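Putative gdp-fucose protein o-fucosyltransferase 1 (Caenorhabditis elegans, PDB 3ZY2) belongs to the O-fucosyltransferase family of the GT-B clan and binds guanosine-5'-diphosphate. Local coordinates at residues M315-S318 with L319-G323; S194-I197 with T198-K202. All coordinates share one frame; numbering follows the deposited sequence.

Overall arrangement
Two local contacts lie in the second half of the chain, each at the start of its own helix. From the N terminus, contact 2 (194-202) comes first, at the start of helix 195-208, which precedes strand 213-218 of the five-stranded parallel sheet. Contact 1 (315-323) follows in helix 315-324, just before strand 327-330 of the same sheet. The contacts are in series, neither nested nor crossing, and neither closes a long loop. Their centres lie about 9 Å apart because the helices pack together: the methyl CG2 of I197 meets CB of A320, and A201 meets I321. Contact 1 also leans on strand 282-287 and reaches the guanosine-5'-diphosphate pocket.

Contact 1: M315-S318 with L319-G323; sequences MYTS and LAIMG. With GDP (guanosine-5'-diphosphate), chain C.
M315, Y316, T317 and S318 each accept a backbone N-H from the residue four further on, in regular alpha-helical geometry: L319 N reaches M315 O at 3.0 Å, and I321 N reaches T317 O at 2.9 Å. M315, whose flexible thioether chain can bend round the ribose, heads for the nucleotide. Its CG stands between the backbone N and the carbonyl carbon (chi1 83°), which places this methylene 3.5 Å above the centre of the Y316 ring, while the bend at chi3 takes SD to 3.6 Å from O3' of the guanosine-5'-diphosphate. CB of M315 meets the base, 3.6 Å from N2 of guanosine-5'-diphosphate. Y316 combines an apolar ring, edge-to-face with F20, with a hydroxyl that is hydrogen-bonded to E48.

Small polar residues suit the next two places. T317 turns the methyl CG2 across CD1 of I321 at 3.9 Å, and its hydroxyl makes a weak hydrogen bond with Q200 on helix 195-208. S318 is buried against F284 and A286 of strand 282-287, and its OG is hydrogen-bonded to D313 and Q310. Since D313 also bonds the nucleotide, this is consistent with a second-shell role for S318 in positioning D313.

In the following turn the apolar chains fill the interior. L319 lays CG 3.4 Å from M315 O and packs on F336 and V340 of helix 335-346. M322 curls back at chi3, bringing CE to 3.5 Å from S318 O. A buried helix beside a parallel sheet, its first residue lining the nucleotide pocket, is characteristic of the Rossmann-like domains of the GT-B fold.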
loop_
_atom_site.group_PDB
_atom_site.type_symbol
_atom_site.label_atom_id
_atom_site.label_comp_id
_atom_site.label_asym_id
_atom_site.label_seq_id
_atom_site.Cartn_x
_atom_site.Cartn_y
_atom_site.Cartn_z
ATOM N N MET A 315 24.386 -17.186 -7.507
ATOM C CA MET A 315 22.983 -17.559 -7.395
ATOM C C MET A 315 22.336 -17.886 -8.742
ATOM O O MET A 315 21.470 -18.762 -8.802
ATOM C CB MET A 315 22.159 -16.538 -6.604
ATOM C CG MET A 315 21.678 -15.331 -7.410
ATOM S SD MET A 315 20.753 -14.132 -6.393
ATOM C CE MET A 315 22.140 -13.173 -5.905
ATOM N N TYR A 316 22.713 -17.169 -9.807
ATOM C CA TYR A 316 21.988 -17.325 -11.070
ATOM C C TYR A 316 22.412 -18.602 -11.765
ATOM O O TYR A 316 21.563 -19.346 -12.291
ATOM C CB TYR A 316 22.170 -16.097 -11.971
ATOM C CG TYR A 316 21.938 -14.810 -11.224
ATOM C CD1 TYR A 316 20.640 -14.422 -10.836
ATOM C CD2 TYR A 316 23.020 -13.986 -10.858
ATOM C CE1 TYR A 316 20.417 -13.231 -10.107
ATOM C CE2 TYR A 316 22.794 -12.791 -10.135
ATOM C CZ TYR A 316 21.491 -12.429 -9.769
ATOM O OH TYR A 316 21.208 -11.264 -9.056
ATOM N N THR A 317 23.707 -18.865 -11.743
ATOM C CA THR A 317 24.234 -20.091 -12.328
ATOM C C THR A 317 23.710 -21.278 -11.521
ATOM O O THR A 317 23.349 -22.300 -12.110
ATOM C CB THR A 317 25.762 -20.094 -12.437
ATOM O OG1 THR A 317 26.167 -18.961 -13.234
ATOM C CG2 THR A 317 26.251 -21.371 -13.108
ATOM N N SER A 318 23.562 -21.119 -10.206
ATOM C CA SER A 318 22.945 -22.195 -9.397
ATOM C C SER A 318 21.520 -22.466 -9.844
ATOM O O SER A 318 21.133 -23.622 -9.986
ATOM C CB SER A 318 22.974 -21.904 -7.894
ATOM O OG SER A 318 24.298 -22.041 -7.393
ATOM N N LEU A 319 20.721 -21.416 -10.029
ATOM C CA LEU A 319 19.357 -21.617 -10.529
ATOM C C LEU A 319 19.354 -22.359 -11.875
ATOM O O LEU A 319 18.530 -23.271 -12.114
ATOM C CB LEU A 319 18.646 -20.255 -10.686
ATOM C CG LEU A 319 18.264 -19.590 -9.348
ATOM C CD1 LEU A 319 17.921 -18.147 -9.617
ATOM C CD2 LEU A 319 17.073 -20.292 -8.686
ATOM N N ALA A 320 20.244 -21.941 -12.776
ATOM C CA ALA A 320 20.319 -22.547 -14.094
ATOM C C ALA A 320 20.685 -24.032 -13.999
ATOM O O ALA A 320 20.076 -24.868 -14.676
ATOM C CB ALA A 320 21.323 -21.784 -14.961
ATOM N N ILE A 321 21.668 -24.355 -13.159
ATOM C CA ILE A 321 22.076 -25.761 -12.962
ATOM C C ILE A 321 20.914 -26.584 -12.433
ATOM O O ILE A 321 20.660 -27.676 -12.897
ATOM C CB ILE A 321 23.309 -25.873 -12.037
ATOM C CG1 ILE A 321 24.551 -25.297 -12.744
ATOM C CG2 ILE A 321 23.577 -27.344 -11.617
ATOM C CD1 ILE A 321 25.683 -25.008 -11.809
ATOM N N MET A 322 20.196 -26.048 -11.449
ATOM C CA MET A 322 19.066 -26.787 -10.885
ATOM C C MET A 322 17.978 -26.982 -11.927
ATOM O O MET A 322 17.288 -28.007 -11.909
ATOM C CB MET A 322 18.536 -26.077 -9.625
ATOM C CG MET A 322 19.562 -26.051 -8.466
ATOM S SD MET A 322 18.910 -25.495 -6.864
ATOM C CE MET A 322 18.985 -23.743 -7.214
ATOM N N GLY A 323 17.801 -26.016 -12.833
ATOM C CA GLY A 323 16.784 -26.161 -13.897
ATOM C C GLY A 323 17.155 -27.268 -14.874
ATOM O O GLY A 323 16.259 -27.865 -15.517
HETATM P PB GDP C . 13.340 -16.627 -0.556
HETATM O O1B GDP C . 14.179 -17.849 -0.638
HETATM O O2B GDP C . 11.886 -16.394 -1.076
HETATM O O3B GDP C . 13.987 -15.393 0.324
HETATM O O3A GDP C . 14.225 -16.178 -1.961
HETATM P PA GDP C . 14.648 -14.579 -2.425
HETATM O O1A GDP C . 15.504 -15.296 -3.764
HETATM O O2A GDP C . 13.756 -13.604 -2.561
HETATM O "O5'" GDP C . 15.624 -14.439 -0.927
HETATM C "C5'" GDP C . 16.501 -15.306 -1.308
HETATM C "C4'" GDP C . 17.838 -15.160 -1.271
HETATM O "O4'" GDP C . 18.896 -15.544 -0.489
HETATM C "C3'" GDP C . 18.171 -15.370 -2.603
HETATM O "O3'" GDP C . 18.213 -14.222 -3.906
HETATM C "C2'" GDP C . 20.353 -15.380 -2.825
HETATM O "O2'" GDP C . 20.637 -14.054 -2.770
HETATM C "C1'" GDP C . 20.272 -16.072 -1.475
HETATM N N9 GDP C . 20.093 -17.319 -1.727
HETATM C C8 GDP C . 18.645 -18.343 -1.293
HETATM N N7 GDP C . 19.281 -19.312 -1.870
HETATM C C5 GDP C . 20.412 -19.390 -2.452
HETATM C C6 GDP C . 21.590 -20.352 -3.293
HETATM O O6 GDP C . 21.158 -21.406 -3.370
HETATM N N1 GDP C . 22.403 -19.680 -3.511
HETATM C C2 GDP C . 22.877 -18.534 -3.431
HETATM N N2 GDP C . 23.723 -18.095 -3.726
HETATM N N3 GDP C . 22.163 -17.307 -2.745
HETATM C C4 GDP C . 20.922 -17.890 -2.291
#

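Contact 2: S194-I197 with T198-K202; sequences SSRI and TEQAK
S194 and T198 meet at a helix N-cap, where helix 195-208 begins. S194 OG accepts a weak capping bond from I197 N (3.4 Å), so serine, with a short hydroxyl side chain, suits the place; the same OG is hydrogen-bonded to the carbonyl oxygen of F61. The S194 carbonyl takes T198 N at 2.9 Å; T198 OG1 lies 3.1 Å from S194 O, though W193 O competes for its proton.

S195, on the exposed side, gives its carbonyl to E199 N. CG of E199 lies 3.3 Å from S195 O, and its carboxylate forms a long salt bridge with K202; both residues are partly exposed, which suits charged side chains.

R196 holds CG anti to its own N (chi1 -178°) and runs beside Q200, both chains pointing the same way. R196 NH1 comes within 3.6 Å of Q200 NE2, with guanidinium and amide planes 77° apart. That pair is mere proximity: the arginine's anchor is F61, hydrogen-bonded through its carbonyl to NH2 and cation-pi through its ring.

I197, branched and apolar, suits the buried face toward helix 315-324. Its carbonyl accepts from A201 N at 2.9 Å, and the A201 methyl CB rests 3.5 Å from I197 O.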
loop_
_atom_site.group_PDB
_atom_site.type_symbol
_atom_site.label_atom_id
_atom_site.label_comp_id
_atom_site.label_asym_id
_atom_site.label_seq_id
_atom_site.Cartn_x
_atom_site.Cartn_y
_atom_site.Cartn_z
ATOM N N SER A 194 20.531 -16.036 -19.786
ATOM C CA SER A 194 21.442 -15.494 -20.790
ATOM C C SER A 194 22.399 -16.589 -21.244
ATOM O O SER A 194 22.679 -17.565 -20.501
ATOM C CB SER A 194 22.223 -14.322 -20.202
ATOM O OG SER A 194 23.037 -14.771 -19.116
ATOM N N SER A 195 22.904 -16.457 -22.457
ATOM C CA SER A 195 23.834 -17.446 -22.963
ATOM C C SER A 195 25.041 -17.604 -22.036
ATOM O O SER A 195 25.528 -18.713 -21.844
ATOM C CB SER A 195 24.255 -17.086 -24.382
ATOM O OG SER A 195 24.963 -15.870 -24.379
ATOM N N ARG A 196 25.502 -16.510 -21.442
ATOM C CA ARG A 196 26.649 -16.572 -20.523
ATOM C C ARG A 196 26.358 -17.507 -19.344
ATOM O O ARG A 196 27.201 -18.337 -18.975
ATOM C CB ARG A 196 26.990 -15.169 -20.043
ATOM C CG ARG A 196 28.202 -15.087 -19.110
ATOM C CD ARG A 196 28.304 -13.676 -18.523
ATOM N NE ARG A 196 27.041 -13.257 -17.908
ATOM C CZ ARG A 196 26.699 -13.479 -16.641
ATOM N NH1 ARG A 196 27.526 -14.096 -15.802
ATOM N NH2 ARG A 196 25.517 -13.089 -16.209
ATOM N N ILE A 197 25.193 -17.341 -18.722
ATOM C CA ILE A 197 24.822 -18.175 -17.579
ATOM C C ILE A 197 24.583 -19.616 -17.990
ATOM O O ILE A 197 24.994 -20.566 -17.295
ATOM C CB ILE A 197 23.585 -17.584 -16.867
ATOM C CG1 ILE A 197 24.023 -16.318 -16.139
ATOM C CG2 ILE A 197 22.996 -18.603 -15.903
ATOM C CD1 ILE A 197 22.891 -15.452 -15.615
ATOM N N THR A 198 23.913 -19.799 -19.120
ATOM C CA THR A 198 23.647 -21.135 -19.618
ATOM C C THR A 198 24.960 -21.895 -19.824
ATOM O O THR A 198 25.107 -23.041 -19.387
ATOM C CB THR A 198 22.804 -21.050 -20.896
ATOM O OG1 THR A 198 21.550 -20.412 -20.561
ATOM C CG2 THR A 198 22.541 -22.424 -21.492
ATOM N N GLU A 199 25.923 -21.246 -20.459
ATOM C CA GLU A 199 27.198 -21.876 -20.720
ATOM C C GLU A 199 27.944 -22.189 -19.435
ATOM O O GLU A 199 28.593 -23.240 -19.318
ATOM C CB GLU A 199 28.024 -20.985 -21.662
ATOM C CG GLU A 199 27.522 -21.008 -23.121
ATOM C CD GLU A 199 27.193 -22.418 -23.626
ATOM O OE1 GLU A 199 28.091 -23.289 -23.613
ATOM O OE2 GLU A 199 26.029 -22.660 -24.025
ATOM N N GLN A 200 27.871 -21.290 -18.457
ATOM C CA GLN A 200 28.528 -21.539 -17.169
ATOM C C GLN A 200 27.916 -22.784 -16.508
ATOM O O GLN A 200 28.631 -23.628 -15.942
ATOM C CB GLN A 200 28.389 -20.339 -16.230
ATOM C CG GLN A 200 29.376 -19.206 -16.546
ATOM C CD GLN A 200 29.060 -17.913 -15.836
ATOM O OE1 GLN A 200 28.136 -17.825 -15.020
ATOM N NE2 GLN A 200 29.822 -16.873 -16.174
ATOM N N ALA A 201 26.596 -22.909 -16.614
ATOM C CA ALA A 201 25.889 -24.071 -16.046
ATOM C C ALA A 201 26.275 -25.359 -16.751
ATOM O O ALA A 201 26.567 -26.366 -16.088
ATOM C CB ALA A 201 24.378 -23.856 -16.119
ATOM N N LYS A 202 26.285 -25.322 -18.086
ATOM C CA LYS A 202 26.653 -26.487 -18.878
ATOM C C LYS A 202 28.068 -26.932 -18.537
ATOM O O LYS A 202 28.326 -28.132 -18.369
ATOM C CB LYS A 202 26.524 -26.188 -20.366
ATOM C CG LYS A 202 25.104 -26.053 -20.842
ATOM C CD LYS A 202 25.044 -25.598 -22.299
ATOM C CE LYS A 202 23.604 -25.641 -22.835
ATOM N NZ LYS A 202 23.492 -25.287 -24.285
#